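Local coordinates for protein polyketide synthase type I (Bacillus amyloliquefaciens, PDB 5KKU) that probably catalyses the removal of water from polyketide intermediates, as the N-terminal dehydratase of a modular synthase in the difficidin assembly line, at residues Lys9-Lys14 with Tyr43-Gly48; Val36-Met41 with Val89-Glu94; Gln231-Thr236 with Phe263-Arg268. All blocks are in the same frame, centred on the assembly; numbering follows the deposited sequence.

Contacts 1 and 2 belong to the N-terminal hotdog fold and share the helix 37-49, whose successive turns face different strands of the same curved wall; contact 3 lies in the C-terminal fold, about 24 and 22 Å from them between centres. Contact 2 is the deep one, with only buried aliphatic and thioether groups touching. Contact 1 is at the surface, and there leucine packing is joined by amide and guanidinium groups. Contact 3 is intermediate: a buried phenylalanine-isoleucine pair beside a partly exposed proline-aspartate pair. Contacts 1 and 2 meet directly where Gln13 CG packs on Met41 SD, 3.8 Å away.

Contact 1 (Lys9-Lys14 with Tyr43-Gly48); sequences KTFLQK and YRLAAG
Leu45 carries the apolar half of this contact, pushing its two methyl groups from the helix between Phe11 and Gln13 of the strand. CD1 lies 3.8 Å from Phe11 CB and also packs on the aliphatic part of the glutamine, 4.0 Å from Gln13 CG. CD2 turns to the amide end, where it comes within 3.8 Å of Gln13 NE2, and it also approaches the phenylalanine ring obliquely. The leucine and glutamine side chains run past one another in opposite directions, so that CD1 lies by the glutamine's aliphatic part and CD2 by its amide. Gln13 and Phe11, two residues apart on the strand, both direct their CB toward the helix, which is why Leu45 can reach both; its CA is 7.7 Å from that of Phe11.

The polar half lies on Gln13. A bend at chi2 (-74°) folds its amide back along the strand, and NE2 makes a weak hydrogen bond to the backbone Leu12 O at 3.2 Å. The other end, OE1, faces Arg44 NH2 at the edge of the guanidinium, with the amide and guanidinium planes 38° apart. The modelled separation of Gln13 OE1 and Arg44 NH2, 2.3 Å, is too short to trust, so the hydrogen bond it suggests is doubtful in detail. Arg44 has a firmer partner one turn back in its own helix, since NH1 forms a salt bridge with Asp40.

Strand 9-15 is held by backbone hydrogen bonds to strand 73-83, and Leu45 also rests on Val78 of that neighbour. The short helix and strand segments run at 136° to each other. A long helix laid across the concave side of a curled antiparallel sheet is the hallmark of the hotdog fold, here the N-terminal one of the dehydratase.

Contact 2 (Val36-Met41 with Val89-Glu94); sequences VTLIDM and VEITSE
Ile91 reaches from the strand to Leu38 and Met41 on the helix, and its side chain is the spine of the contact. Starting at CB, which points toward the helix, the side chain divides. The CG2 branch stays back: its nearest approach to Leu38 is 4.6 Å, to CD2. The longer branch starts beside the backbone N at CG1 and extends fully (chi2 180°), which delivers CD1 straight to the helix. This one methyl does nearly all the touching. It meets Leu38 CB at 3.9 Å, Leu38 CD2 at 4.1 Å and Leu38 CD1 at 4.2 Å, so it settles against the base of the leucine and both of its methyls at once. On the next turn of the helix, Met41 SD stands 4.4 Å from the same Ile91 CD1, a looser contact of sulfur with methyl.

The Leu38 and Ile91 chains cross at a slant, and their CA atoms, 8.4 Å apart, are the closest pair between the two backbones. Leu42 of the helix also leans on Ile91, and Met41 continues onto Val78 of strand 73-83, so the helix sits over two neighbouring strands of the sheet. The opposite side of the helix turns elsewhere: Ile39 packs on Leu197 of helix 194-200. That second helix carries Asp198, predicted to be the proton donor, and the side chain of Leu38 is about 11 Å from those of Asp198 and of His25, the predicted proton acceptor.

All three touching residues are buried, and they offer only carbon and sulfur to each other. At this point the helix and strand probably adhere through van der Waals packing, with burial of apolar surface from water as the likely source of stability.

Contact 3 (Gln231-Thr236 with Phe263-Arg268); sequences QPFPKT and FTIYDR
In the C-terminal hotdog fold, the loop joining strand 219-229 to strand 236-248 packs against strand 258-266 and the residues that follow it, and Phe233 of the loop meets Ile265 of the strand. The ring touches with its far end. CZ is 3.8 Å from Ile265 CD1, and CE1 lies 4.0 Å from the same methyl and 3.9 Å from Ile265 CG2, so both branches of the isoleucine are engaged. The approach is oblique to the ring, and the two side chains cross at about a right angle. Although the CB of Phe233 does not itself point at the strand, its ring swings there with CG beside the backbone N and anti to the carbonyl carbon (chi1 -69°).

The same ring is braced from helix 194-200: Phe196 meets it edge-to-face and Leu197 packs on it. Ile265 in turn lies against Ser200 of that helix and against Ile237 and Thr239 of strand 236-248. Phe233 therefore ties the loop both to the sheet and to the helix bearing Asp198, the predicted proton donor, whose side chain is about 10 Å from that of Phe233. The backbone is anchored as well, through Phe233 O, which accepts a hydrogen bond from Arg187 NH1.

Next along the loop, Pro234 marks the less buried margin of the contact. Its CA is 7.3 Å from that of Asp267, nearest among the backbone pairs, and both residues also rest on Leu273 of strand 272-283. The carboxylate of Asp267 is occupied within its own turn, where OD1 accepts a hydrogen bond from Asn271 N. What the aspartate presents to the proline is instead its methylene: Pro234 CG stands 4.2 Å from Asp267 CB.

Contact 1 (Lys9-Lys14 with Tyr43-Gly48)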
ATOM      1  N   LYS A   9       1.995  19.775  13.839  1.00 38.66           N
ATOM      2  CA  LYS A   9       1.371  18.898  14.824  1.00 36.54           C
ATOM      3  C   LYS A   9       1.847  17.459  14.659  1.00 35.63           C
ATOM      4  O   LYS A   9       1.480  16.779  13.702  1.00 33.70           O
ATOM      5  CB  LYS A   9      -0.153  18.965  14.710  1.00 36.27           C
ATOM      6  CG  LYS A   9      -0.890  18.235  15.821  1.00 41.44           C
ATOM      7  CD  LYS A   9      -1.772  19.185  16.615  1.00 40.72           C
ATOM      8  CE  LYS A   9      -2.237  18.551  17.916  1.00 46.94           C
ATOM      9  NZ  LYS A   9      -3.690  18.225  17.886  1.00 51.04           N
ATOM     10  N   THR A  10       2.668  17.001  15.600  1.00 32.89           N
ATOM     11  CA  THR A  10       3.194  15.643  15.562  1.00 27.98           C
ATOM     12  C   THR A  10       2.273  14.673  16.295  1.00 30.81           C
ATOM     13  O   THR A  10       1.965  14.865  17.472  1.00 28.27           O
ATOM     14  CB  THR A  10       4.602  15.566  16.181  1.00 29.26           C
ATOM     15  OG1 THR A  10       5.505  16.386  15.427  1.00 25.99           O
ATOM     16  CG2 THR A  10       5.107  14.132  16.181  1.00 30.70           C
ATOM     17  N   PHE A  11       1.838  13.632  15.593  1.00 34.64           N
ATOM     18  CA  PHE A  11       0.952  12.632  16.175  1.00 33.50           C
ATOM     19  C   PHE A  11       1.686  11.317  16.416  1.00 27.46           C
ATOM     20  O   PHE A  11       2.538  10.916  15.623  1.00 24.53           O
ATOM     21  CB  PHE A  11      -0.260  12.399  15.272  1.00 31.96           C
ATOM     22  CG  PHE A  11      -1.180  13.583  15.174  1.00 33.84           C
ATOM     23  CD1 PHE A  11      -2.115  13.833  16.164  1.00 33.70           C
ATOM     24  CD2 PHE A  11      -1.108  14.444  14.093  1.00 32.79           C
ATOM     25  CE1 PHE A  11      -2.964  14.921  16.077  1.00 36.85           C
ATOM     26  CE2 PHE A  11      -1.953  15.535  13.999  1.00 35.77           C
ATOM     27  CZ  PHE A  11      -2.882  15.774  14.993  1.00 40.96           C
ATOM     28  N   LEU A  12       1.351  10.651  17.517  1.00 31.24           N
ATOM     29  CA  LEU A  12       1.977   9.382  17.864  1.00 26.80           C
ATOM     30  C   LEU A  12       1.186   8.139  17.519  1.00 28.67           C
ATOM     31  O   LEU A  12       0.120   7.998  17.988  1.00 24.70           O
ATOM     32  CB  LEU A  12       2.255   9.319  19.343  1.00 25.06           C
ATOM     33  CG  LEU A  12       2.776   7.987  19.862  1.00 31.38           C
ATOM     34  CD1 LEU A  12       4.168   7.722  19.368  1.00 28.55           C
ATOM     35  CD2 LEU A  12       2.698   7.863  21.350  1.00 29.88           C
ATOM     36  N   GLN A  13       1.758   7.231  16.744  1.00 28.25           N
ATOM     37  CA  GLN A  13       1.111   5.966  16.440  1.00 23.43           C
ATOM     38  C   GLN A  13       1.977   4.791  16.859  1.00 25.12           C
ATOM     39  O   GLN A  13       3.139   4.867  16.792  1.00 25.60           O
ATOM     40  CB  GLN A  13       0.810   5.876  14.986  1.00 23.13           C
ATOM     41  CG  GLN A  13      -0.218   6.850  14.474  1.00 26.11           C
ATOM     42  CD  GLN A  13      -1.589   6.481  14.878  1.00 25.00           C
ATOM     43  OE1 GLN A  13      -2.156   5.579  14.337  1.00 28.23           O
ATOM     44  NE2 GLN A  13      -2.084   7.122  15.868  1.00 21.29           N
ATOM     45  N   LYS A  14       1.367   3.704  17.268  1.00 28.62           N
ATOM     46  CA  LYS A  14       2.112   2.552  17.722  1.00 30.13           C
ATOM     47  C   LYS A  14       2.009   1.339  16.828  1.00 28.94           C
ATOM     48  O   LYS A  14       0.965   0.879  16.567  1.00 36.68           O
ATOM     49  CB  LYS A  14       1.654   2.161  19.103  1.00 27.06           C
ATOM     50  CG  LYS A  14       1.600   3.297  20.071  1.00 24.93           C
ATOM     51  CD  LYS A  14       1.513   2.791  21.476  1.00 34.06           C
ATOM     52  CE  LYS A  14       1.740   3.896  22.467  1.00 33.87           C
ATOM     53  NZ  LYS A  14       0.862   5.049  22.183  1.00 41.76           N
ATOM     54  N   TYR A  43      -4.802   8.978   6.616  1.00 29.33           N
ATOM     55  CA  TYR A  43      -6.208   9.214   6.506  1.00 27.66           C
ATOM     56  C   TYR A  43      -6.919   9.161   7.854  1.00 29.37           C
ATOM     57  O   TYR A  43      -7.793   9.916   8.059  1.00 29.88           O
ATOM     58  CB  TYR A  43      -6.846   8.247   5.516  1.00 27.20           C
ATOM     59  CG  TYR A  43      -6.884   8.748   4.104  1.00 28.48           C
ATOM     60  CD1 TYR A  43      -7.850   9.607   3.683  1.00 22.70           C
ATOM     61  CD2 TYR A  43      -5.921   8.380   3.198  1.00 30.66           C
ATOM     62  CE1 TYR A  43      -7.870  10.058   2.402  1.00 24.47           C
ATOM     63  CE2 TYR A  43      -5.942   8.824   1.917  1.00 24.30           C
ATOM     64  CZ  TYR A  43      -6.937   9.645   1.535  1.00 26.58           C
ATOM     65  OH  TYR A  43      -6.953  10.106   0.299  1.00 32.29           O
ATOM     66  N   ARG A  44      -6.516   8.275   8.754  1.00 24.44           N
ATOM     67  CA  ARG A  44      -7.114   8.227  10.054  1.00 27.23           C
ATOM     68  C   ARG A  44      -6.773   9.468  10.855  1.00 30.64           C
ATOM     69  O   ARG A  44      -7.606   9.996  11.512  1.00 31.96           O
ATOM     70  CB  ARG A  44      -6.705   7.009  10.857  1.00 24.79           C
ATOM     71  CG  ARG A  44      -7.036   5.669  10.279  1.00 30.51           C
ATOM     72  CD  ARG A  44      -6.709   4.545  11.237  1.00 28.49           C
ATOM     73  NE  ARG A  44      -5.554   4.820  12.074  1.00 26.31           N
ATOM     74  CZ  ARG A  44      -4.391   4.264  11.900  1.00 30.57           C
ATOM     75  NH1 ARG A  44      -4.240   3.423  10.932  1.00 33.91           N
ATOM     76  NH2 ARG A  44      -3.388   4.549  12.657  1.00 26.19           N
ATOM     77  N   LEU A  45      -5.518   9.887  10.805  1.00 31.01           N
ATOM     78  CA  LEU A  45      -5.013  11.032  11.535  1.00 30.23           C
ATOM     79  C   LEU A  45      -5.486  12.349  10.970  1.00 35.49           C
ATOM     80  O   LEU A  45      -5.765  13.227  11.710  1.00 38.65           O
ATOM     81  CB  LEU A  45      -3.495  11.034  11.587  1.00 20.88           C
ATOM     82  CG  LEU A  45      -2.846   9.987  12.463  1.00 26.92           C
ATOM     83  CD1 LEU A  45      -1.372  10.136  12.478  1.00 23.53           C
ATOM     84  CD2 LEU A  45      -3.366  10.025  13.866  1.00 31.86           C
ATOM     85  N   ALA A  46      -5.523  12.487   9.663  1.00 30.68           N
ATOM     86  CA  ALA A  46      -5.999  13.697   9.062  1.00 31.34           C
ATOM     87  C   ALA A  46      -7.352  14.030   9.633  1.00 40.52           C
ATOM     88  O   ALA A  46      -7.607  15.121   9.994  1.00 43.78           O
ATOM     89  CB  ALA A  46      -6.106  13.546   7.570  1.00 29.02           C
ATOM     90  N   ALA A  47      -8.222  13.044   9.633  1.00 38.18           N
ATOM     91  CA  ALA A  47      -9.590  13.213  10.030  1.00 45.46           C
ATOM     92  C   ALA A  47      -9.646  13.922  11.352  1.00 42.68           C
ATOM     93  O   ALA A  47     -10.645  14.434  11.716  1.00 47.00           O
ATOM     94  CB  ALA A  47     -10.293  11.863  10.104  1.00 36.85           C
ATOM     95  N   GLY A  48      -8.540  13.941  12.057  1.00 44.36           N
ATOM     96  CA  GLY A  48      -8.486  14.538  13.356  1.00 45.04           C
ATOM     97  C   GLY A  48      -7.836  15.887  13.421  1.00 48.04           C
ATOM     98  O   GLY A  48      -8.088  16.621  14.324  1.00 54.09           O
TER

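Contact 2 (Val36-Met41 with Val89-Glu94)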
ATOM      1  N   VAL A  36       2.583   0.999   2.097  1.00 20.67           N
ATOM      2  CA  VAL A  36       1.258   1.472   1.787  1.00 17.72           C
ATOM      3  C   VAL A  36       0.319   1.483   2.975  1.00 21.42           C
ATOM      4  O   VAL A  36      -0.619   2.175   2.981  1.00 26.95           O
ATOM      5  CB  VAL A  36       0.607   0.723   0.609  1.00 22.15           C
ATOM      6  CG1 VAL A  36       1.252   1.087  -0.680  1.00 19.59           C
ATOM      7  CG2 VAL A  36       0.548  -0.774   0.810  1.00 17.14           C
ATOM      8  N   THR A  37       0.571   0.678   3.951  1.00 20.51           N
ATOM      9  CA  THR A  37      -0.110   0.739   5.203  1.00 21.58           C
ATOM     10  C   THR A  37      -0.206   2.168   5.766  1.00 27.46           C
ATOM     11  O   THR A  37      -1.185   2.530   6.346  1.00 30.44           O
ATOM     12  CB  THR A  37       0.629  -0.160   6.228  1.00 21.77           C
ATOM     13  OG1 THR A  37       0.528  -1.510   5.840  1.00 32.68           O
ATOM     14  CG2 THR A  37       0.091  -0.022   7.568  1.00 27.87           C
ATOM     15  N   LEU A  38       0.844   2.956   5.598  1.00 28.47           N
ATOM     16  CA  LEU A  38       0.914   4.318   6.086  1.00 24.29           C
ATOM     17  C   LEU A  38      -0.077   5.250   5.445  1.00 26.55           C
ATOM     18  O   LEU A  38      -0.439   6.241   6.006  1.00 25.47           O
ATOM     19  CB  LEU A  38       2.320   4.864   5.996  1.00 18.97           C
ATOM     20  CG  LEU A  38       3.406   4.003   6.624  1.00 23.84           C
ATOM     21  CD1 LEU A  38       4.727   4.496   6.188  1.00 23.84           C
ATOM     22  CD2 LEU A  38       3.355   3.923   8.120  1.00 19.79           C
ATOM     23  N   ILE A  39      -0.544   4.907   4.268  1.00 23.02           N
ATOM     24  CA  ILE A  39      -1.590   5.656   3.618  1.00 28.21           C
ATOM     25  C   ILE A  39      -2.856   5.680   4.494  1.00 24.66           C
ATOM     26  O   ILE A  39      -3.468   6.705   4.663  1.00 26.15           O
ATOM     27  CB  ILE A  39      -1.897   5.133   2.188  1.00 23.53           C
ATOM     28  CG1 ILE A  39      -0.808   5.525   1.215  1.00 22.62           C
ATOM     29  CG2 ILE A  39      -3.218   5.638   1.672  1.00 22.49           C
ATOM     30  CD1 ILE A  39      -0.809   4.823  -0.098  1.00 20.21           C
ATOM     31  N   ASP A  40      -3.202   4.536   5.077  1.00 24.33           N
ATOM     32  CA  ASP A  40      -4.330   4.440   6.002  1.00 24.77           C
ATOM     33  C   ASP A  40      -4.092   5.282   7.224  1.00 26.42           C
ATOM     34  O   ASP A  40      -4.953   5.918   7.715  1.00 33.76           O
ATOM     35  CB  ASP A  40      -4.596   3.007   6.422  1.00 23.44           C
ATOM     36  CG  ASP A  40      -5.579   2.886   7.562  1.00 26.28           C
ATOM     37  OD1 ASP A  40      -6.763   2.996   7.411  1.00 23.52           O
ATOM     38  OD2 ASP A  40      -5.125   2.707   8.650  1.00 29.71           O
ATOM     39  N   MET A  41      -2.898   5.249   7.761  1.00 26.14           N
ATOM     40  CA  MET A  41      -2.584   6.005   8.957  1.00 24.79           C
ATOM     41  C   MET A  41      -2.829   7.480   8.753  1.00 25.83           C
ATOM     42  O   MET A  41      -3.381   8.089   9.595  1.00 27.32           O
ATOM     43  CB  MET A  41      -1.162   5.686   9.431  1.00 21.34           C
ATOM     44  CG  MET A  41      -0.483   6.534  10.478  1.00 18.66           C
ATOM     45  SD  MET A  41       1.075   5.872  11.059  1.00 26.02           S
ATOM     46  CE  MET A  41       0.536   4.284  11.459  1.00 20.22           C
ATOM     47  N   VAL A  89       3.671  16.097   5.122  1.00 36.01           N
ATOM     48  CA  VAL A  89       3.596  15.072   6.112  1.00 32.14           C
ATOM     49  C   VAL A  89       4.808  14.167   6.110  1.00 32.88           C
ATOM     50  O   VAL A  89       5.234  13.691   5.106  1.00 33.85           O
ATOM     51  CB  VAL A  89       2.331  14.240   5.969  1.00 34.18           C
ATOM     52  CG1 VAL A  89       2.300  13.129   6.984  1.00 24.12           C
ATOM     53  CG2 VAL A  89       1.118  15.104   6.117  1.00 28.37           C
ATOM     54  N   GLU A  90       5.345  13.900   7.275  1.00 31.29           N
ATOM     55  CA  GLU A  90       6.440  12.972   7.378  1.00 28.73           C
ATOM     56  C   GLU A  90       6.247  12.000   8.504  1.00 29.20           C
ATOM     57  O   GLU A  90       5.821  12.385   9.565  1.00 22.10           O
ATOM     58  CB  GLU A  90       7.738  13.708   7.560  1.00 27.46           C
ATOM     59  CG  GLU A  90       8.190  14.419   6.324  1.00 33.58           C
ATOM     60  CD  GLU A  90       9.404  15.261   6.569  1.00 41.11           C
ATOM     61  OE1 GLU A  90      10.439  15.016   5.951  1.00 37.89           O
ATOM     62  OE2 GLU A  90       9.309  16.160   7.411  1.00 45.25           O
ATOM     63  N   ILE A  91       6.597  10.766   8.259  1.00 29.49           N
ATOM     64  CA  ILE A  91       6.539   9.738   9.261  1.00 24.93           C
ATOM     65  C   ILE A  91       7.921   9.210   9.616  1.00 29.68           C
ATOM     66  O   ILE A  91       8.675   8.770   8.799  1.00 27.33           O
ATOM     67  CB  ILE A  91       5.656   8.600   8.817  1.00 25.82           C
ATOM     68  CG1 ILE A  91       4.281   9.094   8.471  1.00 21.64           C
ATOM     69  CG2 ILE A  91       5.620   7.539   9.886  1.00 26.53           C
ATOM     70  CD1 ILE A  91       3.386   8.012   8.025  1.00 22.21           C
ATOM     71  N   THR A  92       8.262   9.259  10.872  1.00 29.01           N
ATOM     72  CA  THR A  92       9.480   8.650  11.314  1.00 26.92           C
ATOM     73  C   THR A  92       9.127   7.630  12.365  1.00 26.62           C
ATOM     74  O   THR A  92       8.027   7.562  12.764  1.00 24.55           O
ATOM     75  CB  THR A  92      10.458   9.679  11.891  1.00 24.39           C
ATOM     76  OG1 THR A  92       9.851  10.351  12.967  1.00 27.66           O
ATOM     77  CG2 THR A  92      10.826  10.620  10.890  1.00 22.29           C
ATOM     78  N   SER A  93      10.108   6.895  12.839  1.00 27.23           N
ATOM     79  CA  SER A  93       9.870   5.896  13.850  1.00 27.59           C
ATOM     80  C   SER A  93      11.050   5.544  14.719  1.00 25.23           C
ATOM     81  O   SER A  93      12.163   5.793  14.392  1.00 23.18           O
ATOM     82  CB  SER A  93       9.317   4.639  13.225  1.00 21.42           C
ATOM     83  OG  SER A  93      10.099   4.235  12.177  1.00 27.12           O
ATOM     84  N   GLU A  94      10.784   4.883  15.816  1.00 22.36           N
ATOM     85  CA  GLU A  94      11.773   4.610  16.807  1.00 22.66           C
ATOM     86  C   GLU A  94      11.480   3.343  17.524  1.00 23.54           C
ATOM     87  O   GLU A  94      10.369   2.999  17.617  1.00 21.58           O
ATOM     88  CB  GLU A  94      11.725   5.750  17.796  1.00 33.07           C
ATOM     89  CG  GLU A  94      12.739   5.778  18.881  1.00 28.52           C
ATOM     90  CD  GLU A  94      12.277   6.569  20.072  1.00 27.64           C
ATOM     91  OE1 GLU A  94      11.494   7.481  19.925  1.00 29.38           O
ATOM     92  OE2 GLU A  94      12.737   6.280  21.159  1.00 31.92           O
TER

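Contact 3 (Gln231-Thr236 with Phe263-Arg268)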
ATOM      1  N   GLN A 231     -14.287   6.869  -1.367  1.00 26.60           N
ATOM      2  CA  GLN A 231     -15.296   6.177  -0.618  1.00 29.42           C
ATOM      3  C   GLN A 231     -14.651   5.065   0.189  1.00 33.02           C
ATOM      4  O   GLN A 231     -13.593   4.605  -0.150  1.00 27.26           O
ATOM      5  CB  GLN A 231     -16.315   5.591  -1.563  1.00 34.51           C
ATOM      6  CG  GLN A 231     -17.748   5.915  -1.242  1.00 52.78           C
ATOM      7  CD  GLN A 231     -18.185   7.298  -1.653  1.00 48.94           C
ATOM      8  OE1 GLN A 231     -17.634   7.877  -2.560  1.00 47.00           O
ATOM      9  NE2 GLN A 231     -19.188   7.812  -0.985  1.00 50.11           N
ATOM     10  N   PRO A 232     -15.278   4.624   1.256  1.00 26.93           N
ATOM     11  CA  PRO A 232     -14.729   3.532   2.050  1.00 28.29           C
ATOM     12  C   PRO A 232     -14.846   2.191   1.376  1.00 30.18           C
ATOM     13  O   PRO A 232     -15.764   1.985   0.652  1.00 32.19           O
ATOM     14  CB  PRO A 232     -15.570   3.560   3.303  1.00 29.65           C
ATOM     15  CG  PRO A 232     -16.820   4.206   2.888  1.00 34.49           C
ATOM     16  CD  PRO A 232     -16.474   5.193   1.854  1.00 27.14           C
ATOM     17  N   PHE A 233     -13.886   1.329   1.564  1.00 29.01           N
ATOM     18  CA  PHE A 233     -13.920   0.031   0.961  1.00 26.26           C
ATOM     19  C   PHE A 233     -15.076  -0.856   1.429  1.00 26.39           C
ATOM     20  O   PHE A 233     -15.358  -0.926   2.563  1.00 26.34           O
ATOM     21  CB  PHE A 233     -12.606  -0.680   1.251  1.00 26.02           C
ATOM     22  CG  PHE A 233     -11.408  -0.106   0.562  1.00 27.04           C
ATOM     23  CD1 PHE A 233     -11.502   0.458  -0.663  1.00 24.07           C
ATOM     24  CD2 PHE A 233     -10.168  -0.192   1.147  1.00 25.27           C
ATOM     25  CE1 PHE A 233     -10.386   0.942  -1.290  1.00 24.38           C
ATOM     26  CE2 PHE A 233      -9.052   0.291   0.525  1.00 26.37           C
ATOM     27  CZ  PHE A 233      -9.161   0.865  -0.695  1.00 24.18           C
ATOM     28  N   PRO A 234     -15.682  -1.593   0.530  1.00 30.79           N
ATOM     29  CA  PRO A 234     -16.660  -2.599   0.912  1.00 22.83           C
ATOM     30  C   PRO A 234     -16.001  -3.925   1.128  1.00 27.97           C
ATOM     31  O   PRO A 234     -14.811  -3.941   1.136  1.00 28.08           O
ATOM     32  CB  PRO A 234     -17.557  -2.660  -0.295  1.00 23.94           C
ATOM     33  CG  PRO A 234     -16.673  -2.289  -1.386  1.00 25.17           C
ATOM     34  CD  PRO A 234     -15.842  -1.202  -0.858  1.00 23.04           C
ATOM     35  N   LYS A 235     -16.745  -4.994   1.294  1.00 29.06           N
ATOM     36  CA  LYS A 235     -16.194  -6.290   1.536  1.00 22.70           C
ATOM     37  C   LYS A 235     -15.336  -6.803   0.403  1.00 26.51           C
ATOM     38  O   LYS A 235     -14.342  -7.402   0.619  1.00 23.66           O
ATOM     39  CB  LYS A 235     -17.303  -7.259   1.823  1.00 27.93           C
ATOM     40  CG  LYS A 235     -17.836  -7.179   3.225  1.00 31.65           C
ATOM     41  CD  LYS A 235     -18.942  -8.168   3.465  1.00 36.23           C
ATOM     42  CE  LYS A 235     -19.573  -7.927   4.820  1.00 40.96           C
ATOM     43  NZ  LYS A 235     -20.880  -8.605   5.029  1.00 48.31           N
ATOM     44  N   THR A 236     -15.745  -6.587  -0.824  1.00 20.78           N
ATOM     45  CA  THR A 236     -14.933  -6.972  -1.944  1.00 19.58           C
ATOM     46  C   THR A 236     -14.654  -5.765  -2.805  1.00 22.01           C
ATOM     47  O   THR A 236     -15.524  -5.028  -3.092  1.00 17.06           O
ATOM     48  CB  THR A 236     -15.631  -8.011  -2.842  1.00 21.26           C
ATOM     49  OG1 THR A 236     -16.003  -9.159  -2.102  1.00 24.55           O
ATOM     50  CG2 THR A 236     -14.773  -8.412  -4.000  1.00 20.42           C
ATOM     51  N   PHE A 263      -3.540   2.617 -10.920  1.00 27.49           N
ATOM     52  CA  PHE A 263      -4.588   1.658 -10.734  1.00 22.42           C
ATOM     53  C   PHE A 263      -5.807   2.380 -10.246  1.00 30.60           C
ATOM     54  O   PHE A 263      -5.674   3.433  -9.702  1.00 30.59           O
ATOM     55  CB  PHE A 263      -4.182   0.436  -9.854  1.00 22.49           C
ATOM     56  CG  PHE A 263      -3.936   0.723  -8.393  1.00 22.55           C
ATOM     57  CD1 PHE A 263      -4.963   0.899  -7.503  1.00 21.85           C
ATOM     58  CD2 PHE A 263      -2.663   0.753  -7.902  1.00 22.07           C
ATOM     59  CE1 PHE A 263      -4.718   1.135  -6.172  1.00 17.27           C
ATOM     60  CE2 PHE A 263      -2.425   0.995  -6.590  1.00 20.10           C
ATOM     61  CZ  PHE A 263      -3.460   1.188  -5.724  1.00 15.03           C
ATOM     62  N   THR A 264      -6.988   1.823 -10.445  1.00 21.18           N
ATOM     63  CA  THR A 264      -8.200   2.362  -9.875  1.00 22.22           C
ATOM     64  C   THR A 264      -8.922   1.285  -9.123  1.00 19.45           C
ATOM     65  O   THR A 264      -9.020   0.206  -9.598  1.00 18.78           O
ATOM     66  CB  THR A 264      -9.154   2.931 -10.944  1.00 27.32           C
ATOM     67  OG1 THR A 264      -8.462   3.847 -11.774  1.00 18.76           O
ATOM     68  CG2 THR A 264     -10.375   3.572 -10.312  1.00 20.85           C
ATOM     69  N   ILE A 265      -9.448   1.590  -7.957  1.00 25.30           N
ATOM     70  CA  ILE A 265     -10.159   0.620  -7.160  1.00 20.36           C
ATOM     71  C   ILE A 265     -11.633   0.862  -7.272  1.00 23.66           C
ATOM     72  O   ILE A 265     -12.081   1.896  -6.932  1.00 24.95           O
ATOM     73  CB  ILE A 265      -9.712   0.632  -5.687  1.00 21.91           C
ATOM     74  CG1 ILE A 265      -8.211   0.465  -5.544  1.00 21.85           C
ATOM     75  CG2 ILE A 265     -10.343  -0.506  -4.962  1.00 19.22           C
ATOM     76  CD1 ILE A 265      -7.716   0.330  -4.137  1.00 18.49           C
ATOM     77  N   TYR A 266     -12.347  -0.113  -7.772  1.00 24.26           N
ATOM     78  CA  TYR A 266     -13.785  -0.064  -7.931  1.00 25.21           C
ATOM     79  C   TYR A 266     -14.556  -0.867  -6.899  1.00 22.35           C
ATOM     80  O   TYR A 266     -14.038  -1.805  -6.394  1.00 21.24           O
ATOM     81  CB  TYR A 266     -14.150  -0.565  -9.311  1.00 21.69           C
ATOM     82  CG  TYR A 266     -13.756   0.352 -10.407  1.00 25.85           C
ATOM     83  CD1 TYR A 266     -14.488   1.484 -10.708  1.00 22.11           C
ATOM     84  CD2 TYR A 266     -12.625   0.090 -11.150  1.00 25.11           C
ATOM     85  CE1 TYR A 266     -14.092   2.307 -11.717  1.00 27.40           C
ATOM     86  CE2 TYR A 266     -12.237   0.908 -12.155  1.00 21.54           C
ATOM     87  CZ  TYR A 266     -12.954   2.014 -12.427  1.00 26.75           C
ATOM     88  OH  TYR A 266     -12.501   2.766 -13.417  1.00 25.41           O
ATOM     89  N   ASP A 267     -15.674  -0.352  -6.557  1.00 20.86           N
ATOM     90  CA  ASP A 267     -16.560  -1.264  -6.230  1.00 25.69           C
ATOM     91  C   ASP A 267     -17.063  -1.877  -7.525  1.00 25.44           C
ATOM     92  O   ASP A 267     -16.773  -1.699  -8.646  1.00 30.39           O
ATOM     93  CB  ASP A 267     -17.630  -0.814  -5.234  1.00 22.45           C
ATOM     94  CG  ASP A 267     -18.642   0.151  -5.803  1.00 32.00           C
ATOM     95  OD1 ASP A 267     -18.814   0.204  -7.002  1.00 33.27           O
ATOM     96  OD2 ASP A 267     -19.301   0.843  -5.030  1.00 25.65           O
ATOM     97  N   ARG A 268     -17.928  -2.754  -7.076  1.00 22.87           N
ATOM     98  CA  ARG A 268     -18.693  -3.741  -7.753  1.00 29.65           C
ATOM     99  C   ARG A 268     -19.787  -3.202  -8.623  1.00 26.59           C
ATOM    100  O   ARG A 268     -19.973  -3.685  -9.701  1.00 27.50           O
ATOM    101  CB  ARG A 268     -19.291  -4.656  -6.709  1.00 26.08           C
ATOM    102  CG  ARG A 268     -20.191  -5.728  -7.214  1.00 24.39           C
ATOM    103  CD  ARG A 268     -19.514  -6.634  -8.193  1.00 33.45           C
ATOM    104  NE  ARG A 268     -20.521  -7.249  -8.990  1.00 36.43           N
ATOM    105  CZ  ARG A 268     -20.474  -8.464  -9.490  1.00 45.36           C
ATOM    106  NH1 ARG A 268     -21.471  -8.887 -10.227  1.00 46.67           N
ATOM    107  NH2 ARG A 268     -19.440  -9.243  -9.277  1.00 40.00           N
TER